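Local coordinates for protein cytochrome P450 113A1 (Saccharopolyspora erythraea, PDB 2JJN) that hydroxylates the macrolactone ring of erythromycin D at C-12, using a heme iron, molecular oxygen and NADPH, to give erythromycin C, at residues Val50-Arg55 / Asn313-Ser318; Phe288-Arg293 / Glu390-Gly395; Ala372-Leu377 / Val401-Ser406; Thr256-Pro261 / Arg376-Arg381. The protein carries 2 engineered substitutions. All coordinates share one frame; numbering follows the deposited sequence.

Interaction 1 of 4, residues Val50-Arg55 / Asn313-Ser318. With SO4 (sulfate ion), chain E.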
# COMPACT_ATOMS: atom_id res chain seq x y z
N VAL A 50 -9.27 -7.55 -19.73
CA VAL A 50 -8.39 -6.65 -18.96
C VAL A 50 -6.97 -6.90 -19.42
O VAL A 50 -6.56 -8.04 -19.61
CB VAL A 50 -8.51 -6.95 -17.44
CG1 VAL A 50 -7.53 -6.09 -16.68
CG2 VAL A 50 -9.92 -6.65 -16.97
N TRP A 51 -6.21 -5.82 -19.60
CA TRP A 51 -4.87 -5.93 -20.15
C TRP A 51 -3.88 -5.81 -19.02
O TRP A 51 -4.21 -5.31 -17.90
CB TRP A 51 -4.65 -4.79 -21.15
CG TRP A 51 -5.48 -5.01 -22.40
CD1 TRP A 51 -6.84 -4.83 -22.54
CD2 TRP A 51 -5.01 -5.52 -23.65
NE1 TRP A 51 -7.24 -5.16 -23.82
CE2 TRP A 51 -6.14 -5.59 -24.52
CE3 TRP A 51 -3.74 -5.92 -24.12
CZ2 TRP A 51 -6.03 -6.02 -25.85
CZ3 TRP A 51 -3.63 -6.34 -25.45
CH2 TRP A 51 -4.77 -6.37 -26.30
N HIS A 52 -2.73 -6.41 -19.24
CA HIS A 52 -1.72 -6.46 -18.19
C HIS A 52 -0.38 -6.10 -18.82
O HIS A 52 -0.02 -6.63 -19.90
CB HIS A 52 -1.62 -7.91 -17.70
CG HIS A 52 -2.87 -8.36 -17.02
ND1 HIS A 52 -3.02 -8.33 -15.64
CD2 HIS A 52 -4.03 -8.83 -17.53
CE1 HIS A 52 -4.24 -8.76 -15.34
NE2 HIS A 52 -4.86 -9.09 -16.46
N VAL A 53 0.39 -5.29 -18.09
CA VAL A 53 1.65 -4.77 -18.61
C VAL A 53 2.76 -5.20 -17.64
O VAL A 53 2.67 -4.93 -16.44
CB VAL A 53 1.57 -3.25 -18.74
CG1 VAL A 53 2.93 -2.68 -19.11
CG2 VAL A 53 0.53 -2.94 -19.84
N PHE A 54 3.78 -5.89 -18.17
CA PHE A 54 4.77 -6.57 -17.32
C PHE A 54 6.18 -5.99 -17.25
O PHE A 54 6.89 -6.21 -16.27
CB PHE A 54 4.88 -8.06 -17.72
CG PHE A 54 3.57 -8.80 -17.60
CD1 PHE A 54 2.89 -9.23 -18.73
CD2 PHE A 54 2.97 -8.94 -16.37
CE1 PHE A 54 1.68 -9.92 -18.62
CE2 PHE A 54 1.74 -9.62 -16.22
CZ PHE A 54 1.08 -10.11 -17.38
N ARG A 55 6.61 -5.30 -18.28
CA ARG A 55 8.00 -4.82 -18.29
C ARG A 55 8.15 -3.46 -17.63
O ARG A 55 7.25 -2.62 -17.74
CB ARG A 55 8.50 -4.72 -19.74
CG ARG A 55 8.73 -6.08 -20.37
CD ARG A 55 9.26 -5.92 -21.78
NE ARG A 55 9.41 -7.21 -22.42
CZ ARG A 55 9.45 -7.35 -23.74
NH1 ARG A 55 9.34 -6.25 -24.52
NH2 ARG A 55 9.60 -8.57 -24.28
N ASN A 313 -3.79 -3.26 -16.23
CA ASN A 313 -3.18 -3.55 -14.91
C ASN A 313 -1.68 -3.40 -15.12
O ASN A 313 -1.11 -4.11 -15.97
CB ASN A 313 -3.51 -5.05 -14.62
CG ASN A 313 -4.79 -5.25 -13.89
OD1 ASN A 313 -5.66 -5.98 -14.36
ND2 ASN A 313 -4.93 -4.63 -12.73
N THR A 314 -1.04 -2.51 -14.38
CA THR A 314 0.43 -2.36 -14.46
C THR A 314 1.07 -3.12 -13.33
O THR A 314 0.80 -2.80 -12.18
CB THR A 314 0.90 -0.90 -14.34
OG1 THR A 314 0.40 -0.29 -13.14
CG2 THR A 314 0.46 -0.03 -15.54
N TRP A 315 1.89 -4.11 -13.65
CA TRP A 315 2.45 -5.02 -12.65
C TRP A 315 3.76 -4.48 -12.11
O TRP A 315 4.87 -4.76 -12.61
CB TRP A 315 2.62 -6.41 -13.26
CG TRP A 315 1.35 -7.20 -13.30
CD1 TRP A 315 0.44 -7.18 -14.28
CD2 TRP A 315 0.90 -8.12 -12.30
NE1 TRP A 315 -0.61 -8.08 -13.97
CE2 TRP A 315 -0.34 -8.66 -12.75
CE3 TRP A 315 1.41 -8.51 -11.05
CZ2 TRP A 315 -1.07 -9.59 -12.00
CZ3 TRP A 315 0.69 -9.45 -10.31
CH2 TRP A 315 -0.53 -9.98 -10.78
N VAL A 316 3.63 -3.66 -11.06
CA VAL A 316 4.83 -3.13 -10.39
C VAL A 316 5.73 -4.29 -9.89
O VAL A 316 6.95 -4.20 -9.92
CB VAL A 316 4.43 -2.14 -9.28
CG1 VAL A 316 5.53 -1.98 -8.25
CG2 VAL A 316 4.12 -0.78 -9.97
N LEU A 317 5.13 -5.38 -9.42
CA LEU A 317 5.93 -6.52 -8.96
C LEU A 317 6.80 -7.04 -10.08
O LEU A 317 7.98 -7.34 -9.85
CB LEU A 317 5.00 -7.62 -8.48
CG LEU A 317 5.71 -8.93 -8.12
CD1 LEU A 317 6.74 -8.70 -6.95
CD2 LEU A 317 4.67 -9.97 -7.72
N SER A 318 6.24 -7.15 -11.29
CA SER A 318 7.05 -7.64 -12.41
C SER A 318 8.12 -6.61 -12.80
O SER A 318 9.29 -6.97 -13.04
CB SER A 318 6.10 -7.88 -13.57
OG SER A 318 6.80 -8.38 -14.72
S SO4 E . 9.46 -7.74 -28.10
O1 SO4 E . 9.80 -8.73 -27.07
O2 SO4 E . 8.38 -8.28 -28.93
O3 SO4 E . 10.63 -7.44 -28.91
O4 SO4 E . 8.93 -6.52 -27.50
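Trp-315 reaches across from just before helix 316-320 to His-52 and Phe-54. Its CB sits by the carbonyl oxygen of Val-53, and CG stands anti to the carbonyl carbon (chi1 -80°), which brings it to the Phe-54 ring. Phe-54 CE2 lies over one face of the indole, 3.4 Å from CD1; the side chains run side by side, their ring planes 33° apart. NE1 gives its proton to His-52 ND1 at 2.9 Å in a nearly straight bond (171°), so the indole N-H points at ND1 close to the plane of both rings. In the six-membered ring, CZ2 packs beside Gln-290 OE1 at 3.1 Å. His-52 NE2 is hydrogen-bonded to Asp-46, so both imidazole nitrogens are hydrogen-bonded. The imidazole also lies beside the Asn-313 side chain, with CE1 3.3 Å from OD1. The backbones pair as well: Asn-313 N to Trp-51 O at 2.7 Å, Val-53 N to Asn-313 O at 2.9 Å and Trp-315 N to Val-53 O at 3.0 Å. Beyond the strands, the Ser-318 hydroxyl donates to Phe-54 O at 2.7 Å. This is a parallel strand pair flanked by an aromatic cluster of His-52, Phe-54 and Trp-315, within the mixed beta sheet of the cytochrome P450 fold.

Interaction 2 of 4, residues Phe288-Arg293 / Glu390-Gly395. With HEM (protoporphyrin IX containing Fe), chain B.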
# COMPACT_ATOMS: atom_id res chain seq x y z
N PHE A 288 1.55 -3.43 -2.94
CA PHE A 288 0.57 -3.39 -4.02
C PHE A 288 1.31 -3.81 -5.28
O PHE A 288 2.08 -3.03 -5.85
CB PHE A 288 0.05 -1.98 -4.22
CG PHE A 288 -0.94 -1.53 -3.21
CD1 PHE A 288 -0.84 -0.25 -2.71
CD2 PHE A 288 -1.99 -2.33 -2.83
CE1 PHE A 288 -1.79 0.24 -1.80
CE2 PHE A 288 -2.94 -1.87 -1.89
CZ PHE A 288 -2.82 -0.59 -1.39
N PRO A 289 1.18 -5.06 -5.70
CA PRO A 289 1.94 -5.51 -6.88
C PRO A 289 1.42 -5.01 -8.21
O PRO A 289 2.13 -5.10 -9.25
CB PRO A 289 1.82 -7.06 -6.77
CG PRO A 289 0.58 -7.28 -6.01
CD PRO A 289 0.50 -6.18 -5.00
N GLN A 290 0.22 -4.45 -8.20
CA GLN A 290 -0.42 -3.98 -9.44
C GLN A 290 -1.24 -2.74 -9.19
O GLN A 290 -1.75 -2.52 -8.08
CB GLN A 290 -1.31 -5.11 -10.01
CG GLN A 290 -2.37 -5.60 -9.03
CD GLN A 290 -3.18 -6.81 -9.49
OE1 GLN A 290 -2.77 -7.57 -10.37
NE2 GLN A 290 -4.36 -6.97 -8.90
N MET A 291 -1.37 -1.91 -10.24
CA MET A 291 -2.26 -0.74 -10.23
C MET A 291 -3.13 -0.79 -11.46
O MET A 291 -2.74 -1.40 -12.41
CB MET A 291 -1.50 0.60 -10.20
CG MET A 291 -0.97 0.92 -8.83
SD MET A 291 0.72 0.52 -9.07
CE MET A 291 1.30 2.10 -9.67
N GLN A 292 -4.29 -0.15 -11.41
CA GLN A 292 -5.23 -0.19 -12.53
C GLN A 292 -5.40 1.15 -13.16
O GLN A 292 -5.38 2.20 -12.47
CB GLN A 292 -6.63 -0.68 -12.06
CG GLN A 292 -6.59 -2.22 -11.82
CD GLN A 292 -6.02 -2.58 -10.45
OE1 GLN A 292 -5.14 -3.45 -10.31
NE2 GLN A 292 -6.53 -1.92 -9.44
N ARG A 293 -5.52 1.12 -14.48
CA ARG A 293 -5.85 2.31 -15.32
C ARG A 293 -6.95 1.94 -16.31
O ARG A 293 -7.25 0.76 -16.49
CB ARG A 293 -4.61 2.85 -16.07
CG ARG A 293 -3.47 3.24 -15.14
CD ARG A 293 -3.90 4.49 -14.33
NE ARG A 293 -2.77 5.13 -13.62
CZ ARG A 293 -2.50 4.94 -12.33
NH1 ARG A 293 -3.18 4.06 -11.59
NH2 ARG A 293 -1.55 5.67 -11.76
N GLU A 390 -4.72 -13.79 -1.35
CA GLU A 390 -4.78 -14.36 -2.67
C GLU A 390 -4.99 -13.31 -3.74
O GLU A 390 -4.79 -13.56 -4.93
CB GLU A 390 -5.93 -15.36 -2.77
CG GLU A 390 -5.99 -16.32 -1.60
CD GLU A 390 -6.32 -17.74 -2.01
OE1 GLU A 390 -7.11 -17.94 -2.96
OE2 GLU A 390 -5.79 -18.66 -1.36
N GLN A 391 -5.42 -12.13 -3.32
CA GLN A 391 -5.64 -11.05 -4.28
C GLN A 391 -5.20 -9.71 -3.76
O GLN A 391 -5.09 -9.47 -2.53
CB GLN A 391 -7.10 -11.02 -4.74
CG GLN A 391 -8.04 -11.69 -3.78
CD GLN A 391 -9.50 -11.44 -4.09
OE1 GLN A 391 -10.00 -11.79 -5.18
NE2 GLN A 391 -10.20 -10.82 -3.14
N ILE A 392 -4.99 -8.82 -4.73
CA ILE A 392 -4.80 -7.39 -4.51
C ILE A 392 -3.42 -7.05 -3.92
O ILE A 392 -2.64 -6.34 -4.59
CB ILE A 392 -5.93 -6.76 -3.67
CG1 ILE A 392 -7.30 -7.03 -4.34
CG2 ILE A 392 -5.67 -5.27 -3.44
CD1 ILE A 392 -7.38 -6.70 -5.79
N VAL A 393 -3.14 -7.53 -2.71
CA VAL A 393 -1.87 -7.23 -2.04
C VAL A 393 -0.95 -8.44 -2.05
O VAL A 393 -1.38 -9.60 -2.22
CB VAL A 393 -2.08 -6.71 -0.60
CG1 VAL A 393 -2.92 -5.44 -0.58
CG2 VAL A 393 -2.71 -7.79 0.29
N LEU A 394 0.35 -8.16 -1.92
CA LEU A 394 1.35 -9.20 -1.83
C LEU A 394 1.82 -9.32 -0.38
O LEU A 394 2.61 -8.53 0.08
CB LEU A 394 2.53 -8.88 -2.78
CG LEU A 394 3.59 -9.96 -2.84
CD1 LEU A 394 3.11 -11.12 -3.73
CD2 LEU A 394 4.92 -9.43 -3.40
N GLY A 395 1.31 -10.31 0.37
CA GLY A 395 1.58 -10.32 1.81
C GLY A 395 0.86 -11.47 2.47
O GLY A 395 0.23 -12.29 1.80
CHA HEM B . -0.92 6.46 -3.77
CHB HEM B . 1.67 2.54 -2.47
CHC HEM B . 1.51 4.01 2.15
CHD HEM B . -1.72 7.44 0.96
C1A HEM B . -0.15 5.32 -3.78
C2A HEM B . 0.22 4.58 -5.00
C3A HEM B . 0.92 3.50 -4.64
C4A HEM B . 1.02 3.49 -3.20
CMA HEM B . 1.50 2.41 -5.57
CAA HEM B . -0.10 5.01 -6.44
CBA HEM B . -1.50 4.59 -6.85
CGA HEM B . -1.75 4.77 -8.35
O1A HEM B . -0.84 5.24 -9.08
O2A HEM B . -2.91 4.47 -8.77
C1B HEM B . 1.86 2.61 -1.09
C2B HEM B . 2.67 1.70 -0.32
C3B HEM B . 2.64 2.11 0.97
C4B HEM B . 1.79 3.29 1.00
CMB HEM B . 3.40 0.53 -1.01
CAB HEM B . 3.28 1.53 2.24
CBB HEM B . 4.44 0.95 2.17
C1C HEM B . 0.63 5.06 2.22
C2C HEM B . 0.28 5.76 3.45
C3C HEM B . -0.62 6.72 3.12
C4C HEM B . -0.85 6.65 1.67
CMC HEM B . 0.89 5.41 4.83
CAC HEM B . -1.36 7.72 4.03
CBC HEM B . -0.78 8.34 5.05
C1D HEM B . -1.79 7.44 -0.40
C2D HEM B . -2.65 8.32 -1.13
C3D HEM B . -2.39 8.04 -2.57
C4D HEM B . -1.40 7.00 -2.60
CMD HEM B . -3.65 9.36 -0.55
CAD HEM B . -3.06 8.69 -3.80
CBD HEM B . -2.24 9.89 -4.31
CGD HEM B . -2.85 10.43 -5.57
O1D HEM B . -3.71 9.77 -6.18
O2D HEM B . -2.45 11.55 -5.95
NA HEM B . 0.38 4.63 -2.68
NB HEM B . 1.28 3.56 -0.26
NC HEM B . -0.10 5.62 1.19
ND HEM B . -1.05 6.66 -1.31
FE HEM B . 0.26 5.20 -0.79
O HOH W 1 -1.90 -4.41 -6.07
O HOH W 2 -1.45 3.80 -0.65
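Ile-392 and Val-393 are the first residues of the 390-395 loop to touch the chain leading into strand 290-295, at Phe-288 and Pro-289. The carbonyl oxygen of Ile-392 faces Pro-289, 3.2 Å from CD. The same oxygen takes a proton from a water in a short contact of 2.5 Å, and that water in turn accepts from Gln-290 N at 3.0 Å, bridging the two backbones. The CD1 methyl of Ile-392 lies loosely near Gln-290 NE2. Next, Val-393 places CG1 anti to its carbonyl carbon (chi1 -59°), where it meets CE2 of the Phe-288 ring at 3.8 Å, the two side chains crossing obliquely. Leu-394 follows with CB 4.0 Å from Pro-289 CD, while its carbonyl oxygen is hydrogen-bonded to Asn-252 of helix 228-259. That helix also packs on Phe-288 and Val-393 through Ile-244. The CD1 side of the Phe-288 ring turns its edge to the heme, with CD1 3.8 Å from the meso carbon CHB. Farther along the strand, Arg-293 grips a heme propionate with two bonds, NH2 to O1A at 2.8 Å and NH1 to O2A. Phe-288, Met-291 and Arg-293 line the P450 heme pocket, with the 390-395 loop backing Phe-288 on its CE2 side; a water also binds the iron, whose axial protein ligand is Cys-353.

Interaction 3 of 4, residues Ala372-Leu377 / Val401-Ser406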
# COMPACT_ATOMS: atom_id res chain seq x y z
N ALA A 372 15.69 -3.67 18.54
CA ALA A 372 16.07 -3.22 19.88
C ALA A 372 15.63 -4.21 20.95
O ALA A 372 16.37 -4.51 21.90
CB ALA A 372 15.49 -1.81 20.18
N ARG A 373 14.41 -4.73 20.82
CA ARG A 373 13.90 -5.62 21.85
C ARG A 373 14.37 -7.03 21.68
O ARG A 373 14.77 -7.69 22.67
CB ARG A 373 12.35 -5.58 21.92
CG ARG A 373 11.82 -6.47 23.04
CD ARG A 373 10.30 -6.31 23.23
NE ARG A 373 9.75 -7.41 24.06
CZ ARG A 373 9.69 -7.42 25.39
NH1 ARG A 373 10.22 -6.42 26.13
NH2 ARG A 373 9.18 -8.47 26.02
N PHE A 374 14.34 -7.54 20.46
CA PHE A 374 14.49 -9.01 20.27
C PHE A 374 15.80 -9.34 19.54
O PHE A 374 16.20 -10.54 19.54
CB PHE A 374 13.38 -9.50 19.38
CG PHE A 374 11.97 -9.29 19.92
CD1 PHE A 374 11.51 -9.97 21.06
CD2 PHE A 374 11.11 -8.42 19.26
CE1 PHE A 374 10.19 -9.83 21.52
CE2 PHE A 374 9.77 -8.26 19.69
CZ PHE A 374 9.30 -8.99 20.83
N GLY A 375 16.41 -8.36 18.90
CA GLY A 375 17.55 -8.60 17.97
C GLY A 375 17.17 -9.19 16.62
O GLY A 375 17.77 -8.86 15.62
N ARG A 376 16.21 -10.12 16.62
CA ARG A 376 15.67 -10.73 15.40
C ARG A 376 14.33 -11.41 15.71
O ARG A 376 13.98 -11.61 16.88
CB ARG A 376 16.68 -11.75 14.84
CG ARG A 376 16.87 -12.95 15.78
CD ARG A 376 17.84 -14.02 15.19
NE ARG A 376 19.19 -13.44 15.25
CZ ARG A 376 20.00 -13.18 14.23
NH1 ARG A 376 19.75 -13.53 12.97
NH2 ARG A 376 21.16 -12.62 14.50
N LEU A 377 13.58 -11.69 14.66
CA LEU A 377 12.42 -12.56 14.75
C LEU A 377 12.53 -13.59 13.63
O LEU A 377 13.18 -13.33 12.62
CB LEU A 377 11.14 -11.78 14.50
CG LEU A 377 10.83 -10.83 15.64
CD1 LEU A 377 9.61 -9.95 15.20
CD2 LEU A 377 10.48 -11.54 16.95
N VAL A 401 5.37 -15.32 14.72
CA VAL A 401 6.83 -15.25 14.83
C VAL A 401 7.29 -15.79 16.17
O VAL A 401 6.53 -15.91 17.15
CB VAL A 401 7.33 -13.78 14.68
CG1 VAL A 401 7.07 -13.29 13.24
CG2 VAL A 401 6.59 -12.87 15.72
N LEU A 402 8.59 -16.10 16.21
CA LEU A 402 9.24 -16.55 17.43
C LEU A 402 10.45 -15.68 17.67
O LEU A 402 11.27 -15.48 16.75
CB LEU A 402 9.67 -18.01 17.29
CG LEU A 402 8.57 -19.05 17.11
CD1 LEU A 402 9.13 -20.38 16.59
CD2 LEU A 402 7.79 -19.24 18.38
N ALA A 403 10.55 -15.15 18.89
CA ALA A 403 11.74 -14.46 19.36
C ALA A 403 12.59 -15.44 20.15
O ALA A 403 12.17 -15.90 21.24
CB ALA A 403 11.33 -13.30 20.27
N GLY A 404 13.76 -15.76 19.65
CA GLY A 404 14.67 -16.59 20.45
C GLY A 404 15.31 -15.86 21.63
O GLY A 404 15.86 -16.52 22.54
N SER A 405 15.24 -14.51 21.62
CA SER A 405 15.80 -13.71 22.70
C SER A 405 14.85 -12.55 22.96
O SER A 405 14.26 -11.97 22.03
CB SER A 405 17.16 -13.14 22.24
OG SER A 405 18.05 -14.21 21.89
N SER A 406 14.73 -12.20 24.25
CA SER A 406 13.99 -11.00 24.64
C SER A 406 14.37 -10.62 26.05
O SER A 406 15.01 -11.41 26.76
CB SER A 406 12.49 -11.24 24.62
OG SER A 406 12.09 -11.88 25.84
O HOH W 3 15.06 -13.03 19.02
O HOH W 4 13.99 -14.96 16.79
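The turn leaving helix 356-374 packs here against the chain that runs out of strand 400-402, a helix-end to strand-end contact of the P450 fold in which Phe-374, Leu-377 and Ala-403 are the apolar centre. Phe-374 holds CG anti to its carbonyl carbon (chi1 -61°), which turns the ring to the Ala-403 methyl: CD1 is 3.4 Å from CB, and Ser-406 CB lies near CD1 and CE1. The ring is held between two neighbours of its own segment: Leu-377 CD2 over one face, toward the rim, and Arg-373 CG over the centre of the opposite face. Leu-377 CD2 also lies 3.9 Å from Ala-403 CB, while its CD1 reaches Val-401 CG2 at 4.2 Å. At the ring edge stands Ser-405 O, which also receives a CA-H...O contact from Phe-374 CA at 3.5 Å. Polar links between the backbones run through water. One water accepts from Ser-405 N at 3.0 Å and lies 2.8 Å from both Phe-374 O and Arg-376 O; another accepts from Gly-404 N, lies near Leu-402 O and reaches Arg-376 O only weakly, at 3.4 Å. The Ser-406 hydroxyl is held by Glu-131, just ahead of strand 132-134. Strand 400-402 itself runs between strands 132-134 and 378-379, with the end of helix 356-374 packed beside its exit.

Interaction 4 of 4, residues Thr256-Pro261 / Arg376-Arg381. With SO4 (sulfate ion), chain C.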
# COMPACT_ATOMS: atom_id res chain seq x y z
N THR A 256 11.20 -11.23 4.83
CA THR A 256 12.38 -11.16 3.94
C THR A 256 13.69 -11.24 4.73
O THR A 256 14.64 -11.94 4.33
CB THR A 256 12.30 -9.93 3.09
OG1 THR A 256 11.05 -9.90 2.38
CG2 THR A 256 13.42 -9.95 2.04
N LEU A 257 13.75 -10.52 5.86
CA LEU A 257 14.91 -10.66 6.72
C LEU A 257 15.07 -12.08 7.25
O LEU A 257 16.20 -12.55 7.39
CB LEU A 257 14.85 -9.67 7.88
CG LEU A 257 14.91 -8.22 7.49
CD1 LEU A 257 14.68 -7.31 8.74
CD2 LEU A 257 16.31 -7.93 6.89
N ASP A 258 13.95 -12.78 7.52
CA ASP A 258 14.07 -14.15 8.03
C ASP A 258 14.71 -15.05 6.94
O ASP A 258 15.34 -16.06 7.27
CB ASP A 258 12.65 -14.61 8.35
CG ASP A 258 12.59 -15.94 9.12
OD1 ASP A 258 13.54 -16.23 9.91
OD2 ASP A 258 11.57 -16.64 8.93
N GLU A 259 14.54 -14.68 5.66
CA GLU A 259 15.15 -15.41 4.53
C GLU A 259 16.60 -15.04 4.34
O GLU A 259 17.36 -15.80 3.74
CB GLU A 259 14.36 -15.15 3.24
CG GLU A 259 12.95 -15.77 3.28
CD GLU A 259 12.07 -15.25 2.14
OE1 GLU A 259 12.51 -14.34 1.44
OE2 GLU A 259 10.93 -15.72 2.01
N HIS A 260 17.01 -13.87 4.86
CA HIS A 260 18.40 -13.40 4.72
C HIS A 260 18.84 -12.88 6.07
O HIS A 260 19.07 -11.68 6.24
CB HIS A 260 18.45 -12.28 3.68
CG HIS A 260 18.06 -12.78 2.35
ND1 HIS A 260 18.94 -13.45 1.53
CD2 HIS A 260 16.86 -12.80 1.72
CE1 HIS A 260 18.31 -13.80 0.43
NE2 HIS A 260 17.05 -13.44 0.52
N PRO A 261 18.92 -13.79 7.04
CA PRO A 261 19.00 -13.41 8.44
C PRO A 261 20.31 -12.76 8.86
O PRO A 261 20.33 -12.23 9.96
CB PRO A 261 18.76 -14.73 9.21
CG PRO A 261 19.22 -15.81 8.25
CD PRO A 261 18.82 -15.27 6.88
N ARG A 376 16.21 -10.12 16.62
CA ARG A 376 15.67 -10.73 15.40
C ARG A 376 14.33 -11.41 15.71
O ARG A 376 13.98 -11.61 16.88
CB ARG A 376 16.68 -11.75 14.84
CG ARG A 376 16.87 -12.95 15.78
CD ARG A 376 17.84 -14.02 15.19
NE ARG A 376 19.19 -13.44 15.25
CZ ARG A 376 20.00 -13.18 14.23
NH1 ARG A 376 19.75 -13.53 12.97
NH2 ARG A 376 21.16 -12.62 14.50
N LEU A 377 13.58 -11.69 14.66
CA LEU A 377 12.42 -12.56 14.75
C LEU A 377 12.53 -13.59 13.63
O LEU A 377 13.18 -13.33 12.62
CB LEU A 377 11.14 -11.78 14.50
CG LEU A 377 10.83 -10.83 15.64
CD1 LEU A 377 9.61 -9.95 15.20
CD2 LEU A 377 10.48 -11.54 16.95
N THR A 378 11.92 -14.76 13.83
CA THR A 378 11.79 -15.74 12.74
C THR A 378 10.31 -16.13 12.58
O THR A 378 9.52 -15.98 13.52
CB THR A 378 12.59 -17.02 13.04
OG1 THR A 378 12.64 -17.86 11.88
CG2 THR A 378 11.94 -17.85 14.22
N VAL A 379 9.91 -16.50 11.36
CA VAL A 379 8.53 -16.92 11.12
C VAL A 379 8.29 -18.33 11.67
O VAL A 379 9.11 -19.22 11.39
CB VAL A 379 8.19 -16.81 9.59
CG1 VAL A 379 6.78 -17.30 9.36
CG2 VAL A 379 8.45 -15.36 9.15
N ASP A 380 7.20 -18.49 12.44
CA ASP A 380 6.77 -19.77 13.11
C ASP A 380 5.76 -20.50 12.21
O ASP A 380 4.61 -20.03 11.99
CB ASP A 380 6.17 -19.42 14.49
CG ASP A 380 5.51 -20.60 15.23
OD1 ASP A 380 5.74 -21.78 14.86
OD2 ASP A 380 4.76 -20.31 16.23
N ARG A 381 6.18 -21.67 11.73
CA ARG A 381 5.29 -22.53 10.94
C ARG A 381 4.95 -23.84 11.66
O ARG A 381 4.63 -24.85 11.01
CB ARG A 381 5.88 -22.77 9.55
CG ARG A 381 6.18 -21.45 8.80
CD ARG A 381 6.60 -21.71 7.38
NE ARG A 381 6.72 -20.48 6.56
CZ ARG A 381 7.76 -19.65 6.59
NH1 ARG A 381 8.79 -19.84 7.40
NH2 ARG A 381 7.75 -18.61 5.78
S SO4 C . 4.92 -19.95 3.48
O1 SO4 C . 4.59 -20.53 4.77
O2 SO4 C . 3.72 -19.37 2.92
O3 SO4 C . 5.43 -20.99 2.59
O4 SO4 C . 5.98 -18.95 3.60
O HOH W 5 15.22 -14.58 11.17
O HOH W 6 11.37 -19.27 8.41
O HOH W 7 10.36 -16.77 6.46
O HOH W 8 22.24 -11.82 11.82
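Asp-258 holds CG anti to its backbone N (chi1 -170°), and Thr-378 likewise holds OG1 anti to its own N (chi1 -170°); the carboxylate and the hydroxyl meet where the end of helix 228-259 passes strand 378-379. Thr-378 OG1 donates to Asp-258 OD1 at 2.7 Å, on the syn side of the carboxylate. The other oxygen, OD2, takes the backbone proton of Val-379 at 2.9 Å, in a bond that is straight at the hydrogen (170°) but reaches OD2 from well above the carboxylate plane. Val-379 CG2 lies beside OD2. Waters complete the grip: one donates to OD1 and to Leu-377 O, and two more donate to OD2 while accepting from the Arg-381 guanidinium, weakly in the case of NH1. Val-379 CG1 lies over the centre of that guanidinium, which also binds a sulfate, probably from the crystallisation liquor, with NE 2.8 Å from O1. At the other end Arg-376 NH1 makes a weak bond to Pro-261 O at 3.3 Å, while NH2 forms a salt bridge with Asp-265. With five donors around one carboxylate and Arg-381 NH1 4.5 Å from OD2, beyond a salt bridge, Asp-258 is probably stabilised as a charged aspartate tying the helix end to the strand edge.

Interactions 1 and 2 form one neighbourhood and interactions 3 and 4 another. The first two have centres 10 Å apart and touch through strands 311-315 and 290-295 of the mixed sheet, which joins the N-terminal part of the chain to the heme pocket. Interactions 3 and 4, also with centres 10 Å apart, share Arg-376 and Leu-377 and meet where strands 378-379 and 400-402 pair in the small antiparallel sheet. The centres of interactions 1 and 3 lie about 37 Å apart. Along the chain interaction 1 closes before interaction 3 opens, interactions 1 and 4 cross, and interaction 2 crosses all the others, so the same loop that joins strands 378-379 and 400-402 packs on Phe-288 beside the heme.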